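Local atomic coordinates of general glycosylation pathway protein (Campylobacter jejuni, PDB entry 3AAG), a protein that transfers a preassembled heptasaccharide from an undecaprenyl-diphosphate lipid donor to asparagine side chains of proteins, the chain here being the enzyme's periplasmic C-terminal domain. Residues Y31-W36 / R136-Y141; W35-Y40 / S147-T152; T171-Y176 / L187-V192. All blocks are in the same frame, centred on the assembly; numbering follows the deposited sequence.

Interaction 1 (Y31-W36 / R136-Y141); sequences YVVTWW and RDIYLY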
loop_
_atom_site.group_PDB
_atom_site.type_symbol
_atom_site.label_atom_id
_atom_site.label_comp_id
_atom_site.label_asym_id
_atom_site.label_seq_id
_atom_site.Cartn_x
_atom_site.Cartn_y
_atom_site.Cartn_z
ATOM N N TYR A 31 -0.599 13.929 10.942
ATOM C CA TYR A 31 -1.147 13.511 9.662
ATOM C C TYR A 31 -1.460 12.026 9.690
ATOM O O TYR A 31 -0.783 11.250 10.364
ATOM C CB TYR A 31 -0.161 13.797 8.530
ATOM C CG TYR A 31 -0.231 15.203 7.991
ATOM C CD1 TYR A 31 0.034 16.292 8.808
ATOM C CD2 TYR A 31 -0.548 15.443 6.661
ATOM C CE1 TYR A 31 -0.019 17.582 8.317
ATOM C CE2 TYR A 31 -0.607 16.730 6.161
ATOM C CZ TYR A 31 -0.340 17.795 6.994
ATOM O OH TYR A 31 -0.396 19.082 6.509
ATOM N N VAL A 32 -2.491 11.637 8.950
ATOM C CA VAL A 32 -2.655 10.255 8.547
ATOM C C VAL A 32 -2.387 10.157 7.055
ATOM O O VAL A 32 -3.040 10.827 6.257
ATOM C CB VAL A 32 -4.076 9.746 8.854
ATOM C CG1 VAL A 32 -4.376 8.487 8.060
ATOM C CG2 VAL A 32 -4.235 9.494 10.344
ATOM N N VAL A 33 -1.412 9.336 6.682
ATOM C CA VAL A 33 -1.146 9.066 5.276
ATOM C C VAL A 33 -1.987 7.891 4.798
ATOM O O VAL A 33 -1.962 6.817 5.395
ATOM C CB VAL A 33 0.348 8.777 5.021
ATOM C CG1 VAL A 33 0.573 8.391 3.567
ATOM C CG2 VAL A 33 1.186 9.986 5.387
ATOM N N THR A 34 -2.734 8.105 3.721
ATOM C CA THR A 34 -3.641 7.088 3.206
ATOM C C THR A 34 -4.253 7.529 1.882
ATOM O O THR A 34 -4.048 8.654 1.438
ATOM C CB THR A 34 -4.769 6.787 4.209
ATOM O OG1 THR A 34 -5.180 5.421 4.072
ATOM C CG2 THR A 34 -5.963 7.705 3.968
ATOM N N TRP A 35 -5.006 6.634 1.254
ATOM C CA TRP A 35 -5.623 6.929 -0.031
ATOM C C TRP A 35 -6.785 7.902 0.142
ATOM O O TRP A 35 -7.399 7.957 1.206
ATOM C CB TRP A 35 -6.103 5.637 -0.691
ATOM C CG TRP A 35 -6.334 5.773 -2.155
ATOM C CD1 TRP A 35 -7.465 5.445 -2.841
ATOM C CD2 TRP A 35 -5.412 6.286 -3.122
ATOM N NE1 TRP A 35 -7.303 5.717 -4.176
ATOM C CE2 TRP A 35 -6.051 6.236 -4.375
ATOM C CE3 TRP A 35 -4.108 6.783 -3.048
ATOM C CZ2 TRP A 35 -5.431 6.663 -5.544
ATOM C CZ3 TRP A 35 -3.493 7.206 -4.212
ATOM C CH2 TRP A 35 -4.155 7.144 -5.444
ATOM N N TRP A 36 -7.087 8.670 -0.901
ATOM C CA TRP A 36 -8.021 9.789 -0.771
ATOM C C TRP A 36 -9.462 9.355 -0.512
ATOM O O TRP A 36 -10.252 10.112 0.049
ATOM C CB TRP A 36 -7.951 10.714 -1.989
ATOM C CG TRP A 36 -8.533 10.125 -3.240
ATOM C CD1 TRP A 36 -7.852 9.508 -4.248
ATOM C CD2 TRP A 36 -9.915 10.105 -3.619
ATOM N NE1 TRP A 36 -8.721 9.102 -5.228
ATOM C CE2 TRP A 36 -9.994 9.457 -4.868
ATOM C CE3 TRP A 36 -11.091 10.571 -3.025
ATOM C CZ2 TRP A 36 -11.204 9.262 -5.534
ATOM C CZ3 TRP A 36 -12.293 10.377 -3.689
ATOM C CH2 TRP A 36 -12.338 9.728 -4.929
ATOM N N ARG A 136 5.655 16.902 13.808
ATOM C CA ARG A 136 4.376 16.273 14.111
ATOM C C ARG A 136 4.456 14.761 13.944
ATOM O O ARG A 136 5.366 14.248 13.294
ATOM C CB ARG A 136 3.283 16.835 13.203
ATOM C CG ARG A 136 3.652 16.837 11.731
ATOM C CD ARG A 136 2.466 17.226 10.870
ATOM N NE ARG A 136 1.787 18.408 11.390
ATOM C CZ ARG A 136 2.358 19.603 11.512
ATOM N NH1 ARG A 136 3.623 19.773 11.152
ATOM N NH2 ARG A 136 1.667 20.626 11.996
ATOM N N ASP A 137 3.498 14.052 14.530
ATOM C CA ASP A 137 3.407 12.609 14.354
ATOM C C ASP A 137 2.746 12.248 13.027
ATOM O O ASP A 137 1.982 13.034 12.469
ATOM C CB ASP A 137 2.646 11.973 15.518
ATOM C CG ASP A 137 3.512 11.790 16.746
ATOM O OD1 ASP A 137 4.753 11.860 16.616
ATOM O OD2 ASP A 137 2.953 11.574 17.842
ATOM N N ILE A 138 3.051 11.054 12.528
ATOM C CA ILE A 138 2.483 10.567 11.277
ATOM C C ILE A 138 2.021 9.122 11.434
ATOM O O ILE A 138 2.692 8.313 12.076
ATOM C CB ILE A 138 3.509 10.626 10.130
ATOM C CG1 ILE A 138 3.959 12.067 9.886
ATOM C CG2 ILE A 138 2.925 10.026 8.861
ATOM C CD1 ILE A 138 4.942 12.214 8.742
ATOM N N TYR A 139 0.874 8.803 10.842
ATOM C CA TYR A 139 0.349 7.444 10.881
ATOM C C TYR A 139 -0.003 6.950 9.483
ATOM O O TYR A 139 -0.510 7.708 8.657
ATOM C CB TYR A 139 -0.883 7.370 11.779
ATOM C CG TYR A 139 -0.653 7.876 13.184
ATOM C CD1 TYR A 139 -0.544 9.235 13.446
ATOM C CD2 TYR A 139 -0.552 6.994 14.250
ATOM C CE1 TYR A 139 -0.337 9.699 14.730
ATOM C CE2 TYR A 139 -0.345 7.448 15.534
ATOM C CZ TYR A 139 -0.240 8.800 15.770
ATOM O OH TYR A 139 -0.032 9.250 17.053
ATOM N N LEU A 140 0.269 5.674 9.226
ATOM C CA LEU A 140 -0.229 5.012 8.030
ATOM C C LEU A 140 -1.529 4.281 8.326
ATOM O O LEU A 140 -1.627 3.541 9.306
ATOM C CB LEU A 140 0.807 4.025 7.492
ATOM C CG LEU A 140 1.973 4.627 6.711
ATOM C CD1 LEU A 140 2.779 5.557 7.604
ATOM C CD2 LEU A 140 2.853 3.518 6.154
ATOM N N TYR A 141 -2.522 4.490 7.471
ATOM C CA TYR A 141 -3.778 3.756 7.554
ATOM C C TYR A 141 -3.930 2.853 6.336
ATOM O O TYR A 141 -3.945 3.326 5.203
ATOM C CB TYR A 141 -4.952 4.731 7.643
ATOM C CG TYR A 141 -6.306 4.070 7.741
ATOM C CD1 TYR A 141 -6.619 3.237 8.806
ATOM C CD2 TYR A 141 -7.276 4.288 6.772
ATOM C CE1 TYR A 141 -7.861 2.637 8.903
ATOM C CE2 TYR A 141 -8.519 3.692 6.860
ATOM C CZ TYR A 141 -8.805 2.869 7.926
ATOM O OH TYR A 141 -10.041 2.274 8.014
#
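The Tyr139 ring carries the carbonyl oxygen of Tyr31 at its edge and in its plane, with Tyr139 CD1 3.7 Å from Tyr31 O. Thr34 OG1 likewise sits at the edge of the Tyr141 ring, by CD2. The Tyr31 ring instead crosses Arg136 obliquely: its CD1 meets Arg136 CD at 3.3 Å, and the guanidinium plane stands 86° to the ring.

Between these groups the backbones form a parallel ladder. Tyr31 N donates to Asp137 O, Tyr139 N to Tyr31 O, Val33 N to Tyr139 O at 2.7 Å, and Tyr141 N to Val33 O. Past the last, Thr34 OG1 donates to Tyr141 O over 2.7 Å, from above the carbonyl plane. Val33 CG2 touches Ile138 CG2 at 3.9 Å on one face of the sheet; on the other, that of Val32 and Tyr139, Val32 CG1 lies 3.8 Å from Tyr141 CB.

Strand 31-33 runs through Thr34 into the WWDYG motif. Helix 73-87 packs on the face bearing Tyr31 and Ile138, and Glu88 takes both Tyr31 OH and the Arg136 guanidinium, whose NE also bonds Glu29 O. Helix 15-21 meets Tyr141, whose hydroxyl bonds Glu15, while Ile138 and Leu140 exchange backbone bonds with Leu289 and Phe287.

Interaction 2 (W35-Y40 / S147-T152); sequences WWDYGY and SLIFST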
loop_
_atom_site.group_PDB
_atom_site.type_symbol
_atom_site.label_atom_id
_atom_site.label_comp_id
_atom_site.label_asym_id
_atom_site.label_seq_id
_atom_site.Cartn_x
_atom_site.Cartn_y
_atom_site.Cartn_z
ATOM N N TRP A 35 -5.006 6.634 1.254
ATOM C CA TRP A 35 -5.623 6.929 -0.031
ATOM C C TRP A 35 -6.785 7.902 0.142
ATOM O O TRP A 35 -7.399 7.957 1.206
ATOM C CB TRP A 35 -6.103 5.637 -0.691
ATOM C CG TRP A 35 -6.334 5.773 -2.155
ATOM C CD1 TRP A 35 -7.465 5.445 -2.841
ATOM C CD2 TRP A 35 -5.412 6.286 -3.122
ATOM N NE1 TRP A 35 -7.303 5.717 -4.176
ATOM C CE2 TRP A 35 -6.051 6.236 -4.375
ATOM C CE3 TRP A 35 -4.108 6.783 -3.048
ATOM C CZ2 TRP A 35 -5.431 6.663 -5.544
ATOM C CZ3 TRP A 35 -3.493 7.206 -4.212
ATOM C CH2 TRP A 35 -4.155 7.144 -5.444
ATOM N N TRP A 36 -7.087 8.670 -0.901
ATOM C CA TRP A 36 -8.021 9.789 -0.771
ATOM C C TRP A 36 -9.462 9.355 -0.512
ATOM O O TRP A 36 -10.252 10.112 0.049
ATOM C CB TRP A 36 -7.951 10.714 -1.989
ATOM C CG TRP A 36 -8.533 10.125 -3.240
ATOM C CD1 TRP A 36 -7.852 9.508 -4.248
ATOM C CD2 TRP A 36 -9.915 10.105 -3.619
ATOM N NE1 TRP A 36 -8.721 9.102 -5.228
ATOM C CE2 TRP A 36 -9.994 9.457 -4.868
ATOM C CE3 TRP A 36 -11.091 10.571 -3.025
ATOM C CZ2 TRP A 36 -11.204 9.262 -5.534
ATOM C CZ3 TRP A 36 -12.293 10.377 -3.689
ATOM C CH2 TRP A 36 -12.338 9.728 -4.929
ATOM N N ASP A 37 -9.800 8.136 -0.922
ATOM C CA ASP A 37 -11.132 7.588 -0.677
ATOM C C ASP A 37 -11.465 7.555 0.811
ATOM O O ASP A 37 -12.629 7.461 1.192
ATOM C CB ASP A 37 -11.253 6.180 -1.263
ATOM C CG ASP A 37 -11.449 6.188 -2.768
ATOM O OD1 ASP A 37 -12.065 5.235 -3.294
ATOM O OD2 ASP A 37 -10.986 7.148 -3.424
ATOM N N TYR A 38 -10.439 7.628 1.651
ATOM C CA TYR A 38 -10.640 7.564 3.092
ATOM C C TYR A 38 -10.283 8.893 3.742
ATOM O O TYR A 38 -10.361 9.043 4.961
ATOM C CB TYR A 38 -9.810 6.428 3.693
ATOM C CG TYR A 38 -9.738 5.204 2.807
ATOM C CD1 TYR A 38 -10.896 4.564 2.377
ATOM C CD2 TYR A 38 -8.516 4.688 2.399
ATOM C CE1 TYR A 38 -10.834 3.446 1.567
ATOM C CE2 TYR A 38 -8.446 3.569 1.589
ATOM C CZ TYR A 38 -9.607 2.954 1.174
ATOM O OH TYR A 38 -9.536 1.841 0.366
ATOM N N GLY A 39 -9.896 9.859 2.917
ATOM C CA GLY A 39 -9.532 11.181 3.407
ATOM C C GLY A 39 -10.565 11.758 4.357
ATOM O O GLY A 39 -10.236 12.182 5.463
ATOM N N TYR A 40 -11.821 11.776 3.927
ATOM C CA TYR A 40 -12.874 12.389 4.726
ATOM C C TYR A 40 -13.189 11.602 5.995
ATOM O O TYR A 40 -13.183 12.164 7.091
ATOM C CB TYR A 40 -14.132 12.630 3.891
ATOM C CG TYR A 40 -14.014 13.836 2.991
ATOM C CD1 TYR A 40 -14.225 13.734 1.622
ATOM C CD2 TYR A 40 -13.670 15.078 3.510
ATOM C CE1 TYR A 40 -14.110 14.839 0.796
ATOM C CE2 TYR A 40 -13.552 16.185 2.695
ATOM C CZ TYR A 40 -13.773 16.060 1.340
ATOM O OH TYR A 40 -13.656 17.164 0.529
ATOM N N SER A 147 -7.286 -3.269 -1.065
ATOM C CA SER A 147 -6.870 -4.262 -2.051
ATOM C C SER A 147 -7.670 -4.144 -3.350
ATOM O O SER A 147 -7.114 -4.246 -4.442
ATOM C CB SER A 147 -6.993 -5.676 -1.479
ATOM O OG SER A 147 -8.330 -5.961 -1.110
ATOM N N LEU A 148 -8.977 -3.928 -3.228
ATOM C CA LEU A 148 -9.849 -3.889 -4.397
ATOM C C LEU A 148 -9.539 -2.708 -5.308
ATOM O O LEU A 148 -9.998 -2.664 -6.448
ATOM C CB LEU A 148 -11.319 -3.846 -3.977
ATOM C CG LEU A 148 -11.895 -5.104 -3.327
ATOM C CD1 LEU A 148 -13.355 -4.890 -2.979
ATOM C CD2 LEU A 148 -11.724 -6.314 -4.233
ATOM N N ILE A 149 -8.768 -1.751 -4.803
ATOM C CA ILE A 149 -8.476 -0.532 -5.555
ATOM C C ILE A 149 -6.980 -0.253 -5.626
ATOM O O ILE A 149 -6.555 0.724 -6.242
ATOM C CB ILE A 149 -9.180 0.700 -4.952
ATOM C CG1 ILE A 149 -8.841 0.835 -3.464
ATOM C CG2 ILE A 149 -10.681 0.620 -5.170
ATOM C CD1 ILE A 149 -8.836 2.262 -2.971
ATOM N N PHE A 150 -6.187 -1.113 -4.996
ATOM C CA PHE A 150 -4.758 -0.861 -4.842
ATOM C C PHE A 150 -4.055 -0.702 -6.187
ATOM O O PHE A 150 -3.081 0.043 -6.305
ATOM C CB PHE A 150 -4.096 -1.975 -4.027
ATOM C CG PHE A 150 -2.709 -1.636 -3.561
ATOM C CD1 PHE A 150 -2.488 -0.534 -2.748
ATOM C CD2 PHE A 150 -1.626 -2.415 -3.938
ATOM C CE1 PHE A 150 -1.211 -0.215 -2.315
ATOM C CE2 PHE A 150 -0.346 -2.103 -3.510
ATOM C CZ PHE A 150 -0.138 -1.000 -2.696
ATOM N N SER A 151 -4.550 -1.403 -7.198
ATOM C CA SER A 151 -4.028 -1.258 -8.548
ATOM C C SER A 151 -4.029 0.207 -8.966
ATOM O O SER A 151 -3.042 0.713 -9.503
ATOM C CB SER A 151 -4.858 -2.081 -9.532
ATOM O OG SER A 151 -4.174 -2.235 -10.762
ATOM N N THR A 152 -5.145 0.883 -8.718
ATOM C CA THR A 152 -5.271 2.295 -9.045
ATOM C C THR A 152 -4.418 3.150 -8.119
ATOM O O THR A 152 -3.841 4.150 -8.543
ATOM C CB THR A 152 -6.730 2.766 -8.958
ATOM O OG1 THR A 152 -7.471 2.233 -10.063
ATOM C CG2 THR A 152 -6.801 4.284 -8.995
#
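One methyl group carries the close part of this contact. Ile149 CD1 reaches from the MI motif to the WWDYG motif and stands 3.5 Å from Trp35 CD1 and 3.4 Å from Tyr38 OH. Ile149 crosses the indole obliquely at its pyrrole end, whereas Ile149 and Tyr38 extend toward each other tip to tip. CG1 of Ile149 lies between the backbone N and the carbonyl carbon (chi1 54°), and the roughly extended chi2 (150°) then carries CD1 toward Trp35 and Tyr38; the Trp35 indole is anti to its own backbone N (chi1 -161°), which swings the ring toward Ile149.

The rest of the interface is looser. At the benzo end of the indole, Thr152 O lies 4.2 Å and Thr152 CG2 4.4 Å from Trp35 CZ2, and Asp37 OD1 stays 4.4 Å from Ile149 CD1. The Thr152 end is the solvent-exposed one in this isolated domain; Ile149 and Asp37 are partly exposed, while Trp35 and Tyr38 are buried. The nearest CA atoms, of Trp35 and Phe150, are 9.2 Å apart, so mostly side chains bridge the gap, with Thr152 O the backbone atom nearest the indole.

Local packing orders the WWDYG side. Trp36 CD1 lies over one face of the Trp35 indole, Asp37 CG sits above the centre of the Trp36 ring, and a bond from Tyr38 N to Trp35 O opens the 3-10 segment 36-38.

In this enzyme family the two motifs define the pocket for the +2 Ser/Thr of the acceptor sequon. The contact between them is largely apolar, a methyl against an indole and a phenol hydroxyl, with no hydrogen bond linking the segments. Ile149 beside aromatic groups and a carboxylate is consistent with a pocket for a residue combining hydroxyl and hydrocarbon.

Interaction 3 (T171-Y176 / L187-V192); sequences TFSTAY and LSNGVV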
loop_
_atom_site.group_PDB
_atom_site.type_symbol
_atom_site.label_atom_id
_atom_site.label_comp_id
_atom_site.label_asym_id
_atom_site.label_seq_id
_atom_site.Cartn_x
_atom_site.Cartn_y
_atom_site.Cartn_z
ATOM N N THR A 171 1.418 -5.183 -11.716
ATOM C CA THR A 171 0.288 -6.105 -11.672
ATOM C C THR A 171 -0.226 -6.338 -10.256
ATOM O O THR A 171 0.489 -6.858 -9.398
ATOM C CB THR A 171 0.629 -7.456 -12.324
ATOM O OG1 THR A 171 0.972 -7.249 -13.700
ATOM C CG2 THR A 171 -0.559 -8.401 -12.239
ATOM N N PHE A 172 -1.474 -5.947 -10.023
ATOM C CA PHE A 172 -2.159 -6.244 -8.772
ATOM C C PHE A 172 -3.623 -6.541 -9.066
ATOM O O PHE A 172 -4.484 -5.674 -8.919
ATOM C CB PHE A 172 -2.049 -5.060 -7.809
ATOM C CG PHE A 172 -2.347 -5.408 -6.379
ATOM C CD1 PHE A 172 -1.344 -5.859 -5.537
ATOM C CD2 PHE A 172 -3.630 -5.280 -5.874
ATOM C CE1 PHE A 172 -1.614 -6.177 -4.219
ATOM C CE2 PHE A 172 -3.907 -5.598 -4.557
ATOM C CZ PHE A 172 -2.898 -6.046 -3.729
ATOM N N SER A 173 -3.896 -7.769 -9.495
ATOM C CA SER A 173 -5.249 -8.159 -9.869
ATOM C C SER A 173 -5.870 -9.047 -8.801
ATOM O O SER A 173 -5.377 -10.142 -8.527
ATOM C CB SER A 173 -5.251 -8.874 -11.222
ATOM O OG SER A 173 -6.544 -8.862 -11.800
ATOM N N THR A 174 -6.950 -8.569 -8.195
ATOM C CA THR A 174 -7.696 -9.366 -7.232
ATOM C C THR A 174 -8.929 -9.974 -7.887
ATOM O O THR A 174 -9.451 -9.436 -8.863
ATOM C CB THR A 174 -8.122 -8.524 -6.015
ATOM O OG1 THR A 174 -9.023 -7.492 -6.435
ATOM C CG2 THR A 174 -6.907 -7.891 -5.355
ATOM N N ALA A 175 -9.389 -11.100 -7.352
ATOM C CA ALA A 175 -10.469 -11.850 -7.980
ATOM C C ALA A 175 -11.126 -12.835 -7.021
ATOM O O ALA A 175 -10.510 -13.290 -6.056
ATOM C CB ALA A 175 -9.965 -12.570 -9.219
ATOM N N TYR A 176 -12.385 -13.157 -7.299
ATOM C CA TYR A 176 -13.101 -14.204 -6.582
ATOM C C TYR A 176 -13.414 -15.352 -7.535
ATOM O O TYR A 176 -13.510 -15.148 -8.745
ATOM C CB TYR A 176 -14.402 -13.646 -6.003
ATOM C CG TYR A 176 -15.216 -12.856 -7.004
ATOM C CD1 TYR A 176 -16.385 -13.376 -7.545
ATOM C CD2 TYR A 176 -14.810 -11.592 -7.415
ATOM C CE1 TYR A 176 -17.130 -12.658 -8.463
ATOM C CE2 TYR A 176 -15.548 -10.867 -8.331
ATOM C CZ TYR A 176 -16.707 -11.404 -8.852
ATOM O OH TYR A 176 -17.444 -10.685 -9.764
ATOM N N LEU A 187 -11.233 -17.934 -11.903
ATOM C CA LEU A 187 -11.138 -16.665 -11.189
ATOM C C LEU A 187 -11.891 -15.556 -11.916
ATOM O O LEU A 187 -12.078 -15.610 -13.132
ATOM C CB LEU A 187 -9.674 -16.269 -10.994
ATOM C CG LEU A 187 -8.912 -17.023 -9.903
ATOM C CD1 LEU A 187 -7.479 -16.527 -9.814
ATOM C CD2 LEU A 187 -9.617 -16.881 -8.562
ATOM N N SER A 188 -12.319 -14.549 -11.162
ATOM C CA SER A 188 -13.197 -13.511 -11.691
ATOM C C SER A 188 -12.457 -12.557 -12.624
ATOM O O SER A 188 -13.078 -11.806 -13.374
ATOM C CB SER A 188 -13.848 -12.725 -10.550
ATOM O OG SER A 188 -12.870 -12.108 -9.731
ATOM N N ASN A 189 -11.130 -12.589 -12.569
ATOM C CA ASN A 189 -10.309 -11.715 -13.403
ATOM C C ASN A 189 -9.933 -12.367 -14.729
ATOM O O ASN A 189 -8.929 -12.009 -15.343
ATOM C CB ASN A 189 -9.049 -11.284 -12.651
ATOM C CG ASN A 189 -8.254 -12.462 -12.120
ATOM O OD1 ASN A 189 -8.811 -13.525 -11.839
ATOM N ND2 ASN A 189 -6.947 -12.278 -11.977
ATOM N N GLY A 190 -10.744 -13.326 -15.164
ATOM C CA GLY A 190 -10.521 -14.001 -16.437
ATOM C C GLY A 190 -9.384 -15.001 -16.370
ATOM O O GLY A 190 -8.985 -15.572 -17.387
ATOM N N VAL A 191 -8.862 -15.213 -15.167
ATOM C CA VAL A 191 -7.738 -16.119 -14.966
ATOM C C VAL A 191 -8.214 -17.510 -14.563
ATOM O O VAL A 191 -9.223 -17.654 -13.873
ATOM C CB VAL A 191 -6.776 -15.589 -13.888
ATOM C CG1 VAL A 191 -5.755 -16.653 -13.518
ATOM C CG2 VAL A 191 -6.087 -14.323 -14.369
ATOM N N VAL A 192 -7.481 -18.530 -14.997
ATOM C CA VAL A 192 -7.736 -19.896 -14.557
ATOM C C VAL A 192 -6.565 -20.439 -13.748
ATOM O O VAL A 192 -5.484 -20.680 -14.287
ATOM C CB VAL A 192 -8.011 -20.832 -15.745
ATOM C CG1 VAL A 192 -8.370 -22.224 -15.251
ATOM C CG2 VAL A 192 -9.123 -20.267 -16.616
#
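Ser188 points its CB at the face of the Tyr176 ring, 3.4 Å from the centroid and only 15° off the ring normal, a CH-pi contact almost over the ring centre. Both side chains adopt the position between backbone N and carbonyl carbon (chi1 48° for Tyr176, 60° for Ser188), which folds the ring back over the serine and turns OG to the neighbouring backbone. There Tyr176 N donates to Ser188 OG over 2.7 Å, and Ser188 N returns a weak, strongly bent bond to Tyr176 O.

Earlier in the strand, Asn189 lies across Ser173 and Ala175. Its amide ND2 makes a weak bond to Ser173 OG at 3.4 Å, while the other branch, OD1, sits against Ala175 CB. The same methyl also packs on Leu187 CB at 4.1 Å. Tyr176 also stacks with the ring of Tyr246.

Leu187 to Gly190 form a type I turn, Leu187 N bonds Val191 O at 2.8 Å, and Gly190 has positive phi: the features of a type I turn with a G1 bulge, joining strands 184-187 and 192-194. The hairpin end thus docks on strand 172-179 in the C-terminal beta-barrel domain.

How the interactions relate
Interaction 1 is the most buried and rests on backbone hydrogen bonding; interactions 2 and 3 are partly buried and depend chiefly on side chains. Interactions 1 and 2 share Trp35 and Trp36; residues 31-36 run into the WWDYG motif and 136-141 precede the MI motif, so both join the same parts of the core region. Interaction 3 belongs to the beta-barrel region, its centre about 30 Å from that of interaction 1. It touches interaction 2 through Phe172 on Phe150 and Ser147, and Thr174 on Leu148. Chemistry shifts from strand ladder to a largely apolar contact between motifs defining the acceptor pocket in this family, then to a short serine bond, a weak asparagine bond and a CH-pi contact at a turn.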